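Local coordinates for protein peptidoglycan glycosyltransferase (Eggerthella lenta, PDB 4MNR) that belongs to the penicillin-binding proteins and contains a domain of the beta-lactamase-like fold, at residues S221-A226 and S240-F245; Q235-S240 and L379-N384; D396-T401 and A418-P423. All coordinates share one frame; numbering follows the deposited sequence.

Interaction 1 of 3, residues S221-A226 and S240-F245; sequences SNFNKA and SSNTVF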
loop_
_atom_site.group_PDB
_atom_site.type_symbol
_atom_site.label_atom_id
_atom_site.label_comp_id
_atom_site.label_asym_id
_atom_site.label_seq_id
_atom_site.Cartn_x
_atom_site.Cartn_y
_atom_site.Cartn_z
ATOM N N SER A 221 -14.656 20.137 4.133
ATOM C CA SER A 221 -13.856 21.248 3.619
ATOM C C SER A 221 -12.793 20.768 2.647
ATOM O O SER A 221 -12.201 19.704 2.838
ATOM C CB SER A 221 -13.180 22.016 4.763
ATOM O OG SER A 221 -14.118 22.615 5.641
ATOM N N ASN A 222 -12.558 21.556 1.602
ATOM C CA ASN A 222 -11.432 21.316 0.714
ATOM C C ASN A 222 -10.157 21.569 1.485
ATOM O O ASN A 222 -10.164 22.278 2.502
ATOM C CB ASN A 222 -11.478 22.256 -0.492
ATOM C CG ASN A 222 -12.396 21.751 -1.597
ATOM O OD1 ASN A 222 -12.760 20.582 -1.627
ATOM N ND2 ASN A 222 -12.769 22.636 -2.508
ATOM N N PHE A 223 -9.058 20.986 1.019
ATOM C CA PHE A 223 -7.759 21.252 1.625
ATOM C C PHE A 223 -7.478 22.748 1.554
ATOM O O PHE A 223 -7.696 23.378 0.518
ATOM C CB PHE A 223 -6.660 20.448 0.928
ATOM C CG PHE A 223 -6.865 18.962 0.999
ATOM C CD1 PHE A 223 -6.987 18.329 2.222
ATOM C CD2 PHE A 223 -6.924 18.197 -0.154
ATOM C CE1 PHE A 223 -7.181 16.956 2.294
ATOM C CE2 PHE A 223 -7.110 16.829 -0.092
ATOM C CZ PHE A 223 -7.235 16.206 1.137
ATOM N N ASN A 224 -7.033 23.314 2.675
ATOM C CA ASN A 224 -6.832 24.765 2.811
ATOM C C ASN A 224 -8.086 25.612 2.566
ATOM O O ASN A 224 -7.988 26.812 2.305
ATOM C CB ASN A 224 -5.687 25.262 1.923
ATOM C CG ASN A 224 -4.327 25.030 2.543
ATOM O OD1 ASN A 224 -3.812 23.912 2.532
ATOM N ND2 ASN A 224 -3.732 26.090 3.081
ATOM N N LYS A 225 -9.255 24.983 2.668
ATOM C CA LYS A 225 -10.533 25.640 2.425
ATOM C C LYS A 225 -10.581 26.401 1.093
ATOM O O LYS A 225 -11.231 27.441 0.987
ATOM C CB LYS A 225 -10.913 26.541 3.604
ATOM C CG LYS A 225 -11.151 25.766 4.896
ATOM C CD LYS A 225 -11.309 26.701 6.072
ATOM C CE LYS A 225 -11.186 25.954 7.385
ATOM N NZ LYS A 225 -11.032 26.905 8.522
ATOM N N ALA A 226 -9.888 25.867 0.089
ATOM C CA ALA A 226 -9.863 26.452 -1.250
ATOM C C ALA A 226 -11.215 26.359 -1.955
ATOM O O ALA A 226 -11.820 25.286 -2.018
ATOM C CB ALA A 226 -8.795 25.776 -2.098
ATOM N N SER A 240 -8.113 17.247 -6.330
ATOM C CA SER A 240 -8.450 16.532 -5.096
ATOM C C SER A 240 -9.451 17.278 -4.200
ATOM O O SER A 240 -9.185 17.515 -3.025
ATOM C CB SER A 240 -7.192 16.192 -4.303
ATOM O OG SER A 240 -7.440 15.050 -3.503
ATOM N N SER A 241 -10.610 17.624 -4.748
ATOM C CA SER A 241 -11.612 18.367 -3.974
ATOM C C SER A 241 -12.439 17.477 -3.040
ATOM O O SER A 241 -13.155 16.575 -3.486
ATOM C CB SER A 241 -12.556 19.125 -4.914
ATOM O OG SER A 241 -13.665 19.632 -4.180
ATOM N N ASN A 242 -12.348 17.739 -1.740
ATOM C CA ASN A 242 -13.133 16.985 -0.767
ATOM C C ASN A 242 -14.617 17.330 -0.862
ATOM O O ASN A 242 -15.483 16.472 -0.664
ATOM C CB ASN A 242 -12.657 17.273 0.666
ATOM C CG ASN A 242 -11.236 16.773 0.936
ATOM O OD1 ASN A 242 -10.807 15.752 0.399
ATOM N ND2 ASN A 242 -10.504 17.502 1.787
ATOM N N THR A 243 -14.926 18.593 -1.136
ATOM C CA THR A 243 -16.347 18.969 -1.182
ATOM C C THR A 243 -17.074 18.362 -2.381
ATOM O O THR A 243 -18.260 18.046 -2.294
ATOM C CB THR A 243 -16.590 20.477 -1.077
ATOM O OG1 THR A 243 -15.906 21.157 -2.131
ATOM C CG2 THR A 243 -16.107 21.005 0.291
ATOM N N VAL A 244 -16.373 18.171 -3.495
ATOM C CA VAL A 244 -16.994 17.466 -4.608
ATOM C C VAL A 244 -17.157 15.987 -4.274
ATOM O O VAL A 244 -18.218 15.410 -4.478
ATOM C CB VAL A 244 -16.157 17.592 -5.882
ATOM C CG1 VAL A 244 -16.659 16.617 -6.953
ATOM C CG2 VAL A 244 -16.199 19.030 -6.395
ATOM N N PHE A 245 -16.104 15.364 -3.763
ATOM C CA PHE A 245 -16.213 13.935 -3.456
ATOM C C PHE A 245 -17.216 13.638 -2.336
ATOM O O PHE A 245 -17.880 12.596 -2.357
ATOM C CB PHE A 245 -14.833 13.294 -3.251
ATOM C CG PHE A 245 -14.190 12.905 -4.539
ATOM C CD1 PHE A 245 -13.532 13.854 -5.310
ATOM C CD2 PHE A 245 -14.317 11.614 -5.033
ATOM C CE1 PHE A 245 -12.978 13.503 -6.531
ATOM C CE2 PHE A 245 -13.759 11.249 -6.258
ATOM C CZ PHE A 245 -13.087 12.200 -7.008
HETATM O O HOH W 1 -9.637 19.360 -1.145
#

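Interaction 2 of 3, residues Q235-S240 and L379-N384; sequences QATELS and LGVVQN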
loop_
_atom_site.group_PDB
_atom_site.type_symbol
_atom_site.label_atom_id
_atom_site.label_comp_id
_atom_site.label_asym_id
_atom_site.label_seq_id
_atom_site.Cartn_x
_atom_site.Cartn_y
_atom_site.Cartn_z
ATOM N N GLN A 235 -11.850 17.135 -13.165
ATOM C CA GLN A 235 -11.098 18.246 -12.586
ATOM C C GLN A 235 -11.033 18.150 -11.071
ATOM O O GLN A 235 -10.010 18.477 -10.473
ATOM C CB GLN A 235 -11.704 19.595 -12.984
ATOM C CG GLN A 235 -11.603 19.899 -14.468
ATOM C CD GLN A 235 -12.497 21.068 -14.902
ATOM O OE1 GLN A 235 -13.489 21.405 -14.245
ATOM N NE2 GLN A 235 -12.146 21.682 -16.030
ATOM N N ALA A 236 -12.128 17.701 -10.455
ATOM C CA ALA A 236 -12.176 17.553 -9.004
ATOM C C ALA A 236 -11.218 16.455 -8.532
ATOM O O ALA A 236 -10.704 16.517 -7.432
ATOM C CB ALA A 236 -13.586 17.261 -8.537
ATOM N N THR A 237 -10.974 15.462 -9.377
ATOM C CA THR A 237 -10.004 14.425 -9.052
ATOM C C THR A 237 -8.603 15.023 -9.187
ATOM O O THR A 237 -7.750 14.801 -8.330
ATOM C CB THR A 237 -10.152 13.207 -9.983
ATOM O OG1 THR A 237 -11.506 12.750 -9.943
ATOM C CG2 THR A 237 -9.229 12.065 -9.544
ATOM N N GLU A 238 -8.374 15.785 -10.256
ATOM C CA GLU A 238 -7.078 16.449 -10.448
ATOM C C GLU A 238 -6.699 17.368 -9.288
ATOM O O GLU A 238 -5.541 17.373 -8.859
ATOM C CB GLU A 238 -7.027 17.220 -11.765
ATOM C CG GLU A 238 -7.190 16.335 -12.992
ATOM C CD GLU A 238 -7.219 17.130 -14.294
ATOM O OE1 GLU A 238 -7.211 18.379 -14.238
ATOM O OE2 GLU A 238 -7.242 16.502 -15.376
ATOM N N LEU A 239 -7.671 18.135 -8.790
ATOM C CA LEU A 239 -7.433 19.103 -7.727
ATOM C C LEU A 239 -7.624 18.482 -6.347
ATOM O O LEU A 239 -7.347 19.120 -5.328
ATOM C CB LEU A 239 -8.379 20.299 -7.878
ATOM C CG LEU A 239 -8.117 21.188 -9.096
ATOM C CD1 LEU A 239 -9.188 22.268 -9.225
ATOM C CD2 LEU A 239 -6.730 21.805 -8.998
ATOM N N SER A 240 -8.113 17.247 -6.330
ATOM C CA SER A 240 -8.450 16.532 -5.096
ATOM C C SER A 240 -9.451 17.278 -4.200
ATOM O O SER A 240 -9.185 17.515 -3.025
ATOM C CB SER A 240 -7.192 16.192 -4.303
ATOM O OG SER A 240 -7.440 15.050 -3.503
ATOM N N LEU A 379 -4.040 10.052 -15.149
ATOM C CA LEU A 379 -2.986 10.638 -15.963
ATOM C C LEU A 379 -3.104 12.149 -15.841
ATOM O O LEU A 379 -2.106 12.861 -15.745
ATOM C CB LEU A 379 -3.114 10.183 -17.423
ATOM C CG LEU A 379 -2.069 10.713 -18.402
ATOM C CD1 LEU A 379 -0.654 10.462 -17.891
ATOM C CD2 LEU A 379 -2.272 10.050 -19.759
ATOM N N GLY A 380 -4.346 12.633 -15.813
ATOM C CA GLY A 380 -4.611 14.048 -15.653
ATOM C C GLY A 380 -4.128 14.621 -14.334
ATOM O O GLY A 380 -3.732 15.785 -14.264
ATOM N N VAL A 381 -4.183 13.812 -13.273
ATOM C CA VAL A 381 -3.704 14.247 -11.972
ATOM C C VAL A 381 -2.233 14.622 -12.065
ATOM O O VAL A 381 -1.799 15.649 -11.530
ATOM C CB VAL A 381 -3.881 13.133 -10.918
ATOM C CG1 VAL A 381 -3.151 13.499 -9.633
ATOM C CG2 VAL A 381 -5.370 12.902 -10.653
ATOM N N VAL A 382 -1.477 13.800 -12.784
ATOM C CA VAL A 382 -0.041 14.007 -12.890
ATOM C C VAL A 382 0.311 15.086 -13.926
ATOM O O VAL A 382 1.247 15.871 -13.737
ATOM C CB VAL A 382 0.673 12.674 -13.184
ATOM C CG1 VAL A 382 2.162 12.910 -13.471
ATOM C CG2 VAL A 382 0.485 11.735 -12.005
ATOM N N GLN A 383 -0.459 15.154 -15.007
ATOM C CA GLN A 383 -0.204 16.162 -16.034
ATOM C C GLN A 383 -0.657 17.570 -15.658
ATOM O O GLN A 383 0.027 18.557 -15.979
ATOM C CB GLN A 383 -0.849 15.741 -17.355
ATOM C CG GLN A 383 -0.245 14.480 -17.952
ATOM C CD GLN A 383 -0.842 14.137 -19.303
ATOM O OE1 GLN A 383 -1.983 14.485 -19.595
ATOM N NE2 GLN A 383 -0.064 13.456 -20.139
ATOM N N ASN A 384 -1.795 17.671 -14.972
ATOM C CA ASN A 384 -2.444 18.960 -14.766
ATOM C C ASN A 384 -2.874 19.260 -13.334
ATOM O O ASN A 384 -3.362 20.354 -13.043
ATOM C CB ASN A 384 -3.663 19.077 -15.682
ATOM C CG ASN A 384 -3.299 18.951 -17.149
ATOM O OD1 ASN A 384 -2.376 19.609 -17.626
ATOM N ND2 ASN A 384 -4.011 18.094 -17.867
HETATM O O HOH W 2 -6.737 20.726 -12.898
#

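Interaction 3 of 3, residues D396-T401 and A418-P423; sequences DVAGKT and APAEDP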
loop_
_atom_site.group_PDB
_atom_site.type_symbol
_atom_site.label_atom_id
_atom_site.label_comp_id
_atom_site.label_asym_id
_atom_site.label_seq_id
_atom_site.Cartn_x
_atom_site.Cartn_y
_atom_site.Cartn_z
ATOM N N ASP A 396 4.878 8.177 -19.500
ATOM C CA ASP A 396 3.662 8.705 -18.876
ATOM C C ASP A 396 3.390 8.034 -17.529
ATOM O O ASP A 396 3.376 6.800 -17.417
ATOM C CB ASP A 396 2.437 8.516 -19.782
ATOM C CG ASP A 396 2.382 9.517 -20.934
ATOM O OD1 ASP A 396 3.080 10.556 -20.886
ATOM O OD2 ASP A 396 1.616 9.266 -21.889
ATOM N N VAL A 397 3.149 8.856 -16.513
ATOM C CA VAL A 397 2.843 8.365 -15.164
ATOM C C VAL A 397 1.429 8.786 -14.787
ATOM O O VAL A 397 1.035 9.927 -15.057
ATOM C CB VAL A 397 3.825 8.958 -14.127
ATOM C CG1 VAL A 397 3.410 8.568 -12.718
ATOM C CG2 VAL A 397 5.240 8.496 -14.414
ATOM N N ALA A 398 0.668 7.875 -14.184
ATOM C CA ALA A 398 -0.668 8.205 -13.700
ATOM C C ALA A 398 -0.772 7.862 -12.228
ATOM O O ALA A 398 -0.220 6.855 -11.773
ATOM C CB ALA A 398 -1.724 7.451 -14.473
ATOM N N GLY A 399 -1.487 8.672 -11.466
ATOM C CA GLY A 399 -1.627 8.337 -10.062
ATOM C C GLY A 399 -2.545 9.277 -9.332
ATOM O O GLY A 399 -3.114 10.186 -9.925
ATOM N N LYS A 400 -2.685 9.051 -8.032
ATOM C CA LYS A 400 -3.512 9.897 -7.187
ATOM C C LYS A 400 -2.707 10.281 -5.963
ATOM O O LYS A 400 -2.141 9.421 -5.294
ATOM C CB LYS A 400 -4.786 9.156 -6.757
ATOM C CG LYS A 400 -5.722 9.991 -5.903
ATOM C CD LYS A 400 -6.337 11.142 -6.707
ATOM C CE LYS A 400 -7.086 12.143 -5.821
ATOM N NZ LYS A 400 -6.184 12.984 -4.971
ATOM N N THR A 401 -2.651 11.576 -5.682
ATOM C CA THR A 401 -2.037 12.053 -4.449
ATOM C C THR A 401 -2.993 11.907 -3.282
ATOM O O THR A 401 -4.218 11.800 -3.440
ATOM C CB THR A 401 -1.672 13.531 -4.541
ATOM O OG1 THR A 401 -2.876 14.294 -4.718
ATOM C CG2 THR A 401 -0.735 13.775 -5.709
ATOM N N ALA A 418 3.051 3.190 -13.908
ATOM C CA ALA A 418 3.752 3.582 -15.121
ATOM C C ALA A 418 4.157 2.351 -15.936
ATOM O O ALA A 418 4.364 1.287 -15.360
ATOM C CB ALA A 418 5.004 4.390 -14.766
ATOM N N PRO A 419 4.215 2.470 -17.279
ATOM C CA PRO A 419 3.710 3.573 -18.107
ATOM C C PRO A 419 2.186 3.599 -18.032
ATOM O O PRO A 419 1.557 2.545 -17.930
ATOM C CB PRO A 419 4.166 3.195 -19.531
ATOM C CG PRO A 419 5.285 2.217 -19.325
ATOM C CD PRO A 419 4.899 1.450 -18.098
ATOM N N ALA A 420 1.602 4.787 -18.076
ATOM C CA ALA A 420 0.159 4.942 -17.890
ATOM C C ALA A 420 -0.715 4.075 -18.811
ATOM O O ALA A 420 -1.713 3.526 -18.365
ATOM C CB ALA A 420 -0.229 6.406 -18.008
ATOM N N GLU A 421 -0.353 3.932 -20.085
ATOM C CA GLU A 421 -1.243 3.228 -21.016
ATOM C C GLU A 421 -1.354 1.718 -20.759
ATOM O O GLU A 421 -2.413 1.126 -20.972
ATOM C CB GLU A 421 -0.861 3.513 -22.477
ATOM C CG GLU A 421 -1.821 2.912 -23.498
ATOM C CD GLU A 421 -3.274 3.354 -23.306
ATOM O OE1 GLU A 421 -4.181 2.575 -23.673
ATOM O OE2 GLU A 421 -3.516 4.478 -22.808
ATOM N N ASP A 422 -0.267 1.108 -20.290
ATOM C CA ASP A 422 -0.233 -0.323 -19.990
ATOM C C ASP A 422 0.822 -0.546 -18.912
ATOM O O ASP A 422 1.969 -0.899 -19.205
ATOM C CB ASP A 422 0.110 -1.123 -21.257
ATOM C CG ASP A 422 0.171 -2.624 -21.015
ATOM O OD1 ASP A 422 0.775 -3.326 -21.855
ATOM O OD2 ASP A 422 -0.371 -3.108 -19.994
ATOM N N PRO A 423 0.453 -0.310 -17.647
ATOM C CA PRO A 423 1.478 -0.222 -16.603
ATOM C C PRO A 423 2.254 -1.501 -16.324
ATOM O O PRO A 423 1.699 -2.601 -16.413
ATOM C CB PRO A 423 0.679 0.193 -15.359
ATOM C CG PRO A 423 -0.516 0.910 -15.929
ATOM C CD PRO A 423 -0.863 0.169 -17.180
#

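Interaction 1 of 3, residues S221-A226 and S240-F245
The SxN motif of the penicillin-binding protein family, here Ser-240 to Asn-242, meets the loop that follows strand 218-221, where Asn-222 lies against the start of helix 242-263. In this family the motif lines the active-site cleft beside the SxxK motif, here Ser-185 to Lys-188; consistent with that, Lys-188 NZ bonds both Ser-240 OG and Asn-242 OD1, and Lys-400 NZ bonds the former. OD1 of Asn-222 accepts hydrogen bonds from Ser-241 OG at 2.9 Å and Thr-243 N at 3.0 Å. The latter is nearly straight, 179° at the hydrogen, although the donor is tilted from the carbonyl plane. ND2 of Asn-222 turns back into its own loop and reaches Ala-226 O at 2.9 Å in the amide plane; with the OD1 bonds and a bond between ND2 and Ser-209 OG, this sets the rotation of the amide. Ser-241 N-caps the helix, its OG accepting from Val-244 N and also bonding Ser-209 OG. CG of Asn-242 stands beside its backbone N (chi1 -66°), and ND2 of Asn-242 bonds Ser-221 O at 3.0 Å within the plane of both groups. Ser-221 and Phe-223 have two conformers each; in the one described, the Phe-223 ring lies 76° from the Asn-242 amide plane and takes ND2 over one face near its rim. A water accepts from Phe-223 N and donates to Ser-240 O at 2.7 Å.

Interaction 2 of 3, residues Q235-S240 and L379-N384
Glu-238 lays its side chain over the backbone of Gly-380, where helix 233-239 crosses helix 368-384 in the penicillin-binding protein domain. The segment axes come within 8.5 Å at a crossing angle of -59°. CG of Glu-238 stands beside its own backbone N (chi1 -62°), and the chain runs on extended from there. CG and CD of Glu-238 pass the Gly-380 carbonyl, CD 3.7 Å from Gly-380 O, and OE2 of Glu-238 ends 3.6 Å from Gly-380 CA. Glycine has no side chain at this point, and the carboxylate comes right up to the helix backbone. One turn on, CB of Asn-384 touches OE1 of Glu-238 at 3.9 Å, the two side chains lying side by side and pointing the same way.

Val-381 carries the apolar half of the contact. CG2 of Val-381 lies against the Glu-238 backbone, touching Thr-237 O at 3.8 Å and meeting CG2 of Thr-237 at 4.1 Å, the Thr-237 and Val-381 side chains crossing at about a right angle. OG1 of Thr-237 instead bonds the Leu-233 carbonyl within its own helix. The backbones are close as well, the CA atoms of Glu-238 and Val-381 standing 4.3 Å apart. No direct hydrogen bond joins the two segments, but the backbones of Glu-238 and Val-381 bond Thr-386 and Gly-387 in the chain just beyond Asn-384. Helix 233-239 closes in a Schellman motif; Ser-240, of positive phi, is its C-prime residue and also the first residue of the SxN motif. Beside Asn-384, a water donates to Glu-238 OE1 at 2.7 Å and makes a second, weak bond to Asn-384 O.

Interaction 3 of 3, residues D396-T401 and A418-P423
The carbonyl O of Asp-396 accepts a hydrogen bond from Ala-420 N at 2.8 Å. It is bent, 143° at the hydrogen, and the donor stands above the carbonyl plane. Asp-396 O also takes a CA-H...O contact from Pro-419 CA at 3.3 Å, so consecutive residues of the loop both meet it. The peptide bond before Pro-419 is cis, and the chain turns away here from the end of strand 409-418. Ala-420 points its CB toward the other segment and packs against CB of Asp-396 at 3.8 Å and CB of Ala-398 at 4.0 Å. CG1 of Val-397 is anti to the backbone N (chi1 174°), which puts CG2 beside that N, and CG2 of Val-397 meets CB of Ala-418 at 4.1 Å. Ala-398 already pairs through its backbone with Met-417, as strand 398-406 forms an edge of the five-stranded antiparallel sheet. That strand also carries the family's KTG motif, which starts at Lys-400. Leu-378 of helix 368-384 touches Ala-398, and Leu-447 of helix 438-453 touches Val-397. One bent backbone bond and contacts among alanine and valine methyls and CB of Asp-396 imply a close approach that depends on no side-chain polar group.

In the fold
Along the chain, interactions 1 and 2 alternate their segments and share Ser-240, where helix 233-239 gives way to helix 242-263; interaction 3 follows both. Centres of interactions 1 and 2 lie about 13 Å apart, those of 2 and 3 about 12 Å, and those of 1 and 3 about 24 Å, so interaction 2 lies between the others. Helix 368-384 packs on strand 398-406, with Val-381 CB 3.2 Å from Gly-399 O. From that strand, Lys-400 NZ reaches Ser-240 OG at 2.8 Å, a hydrogen bond linking the KTG and SxN motifs that, in this family, line the active-site cleft between the helical part and the five-stranded sheet.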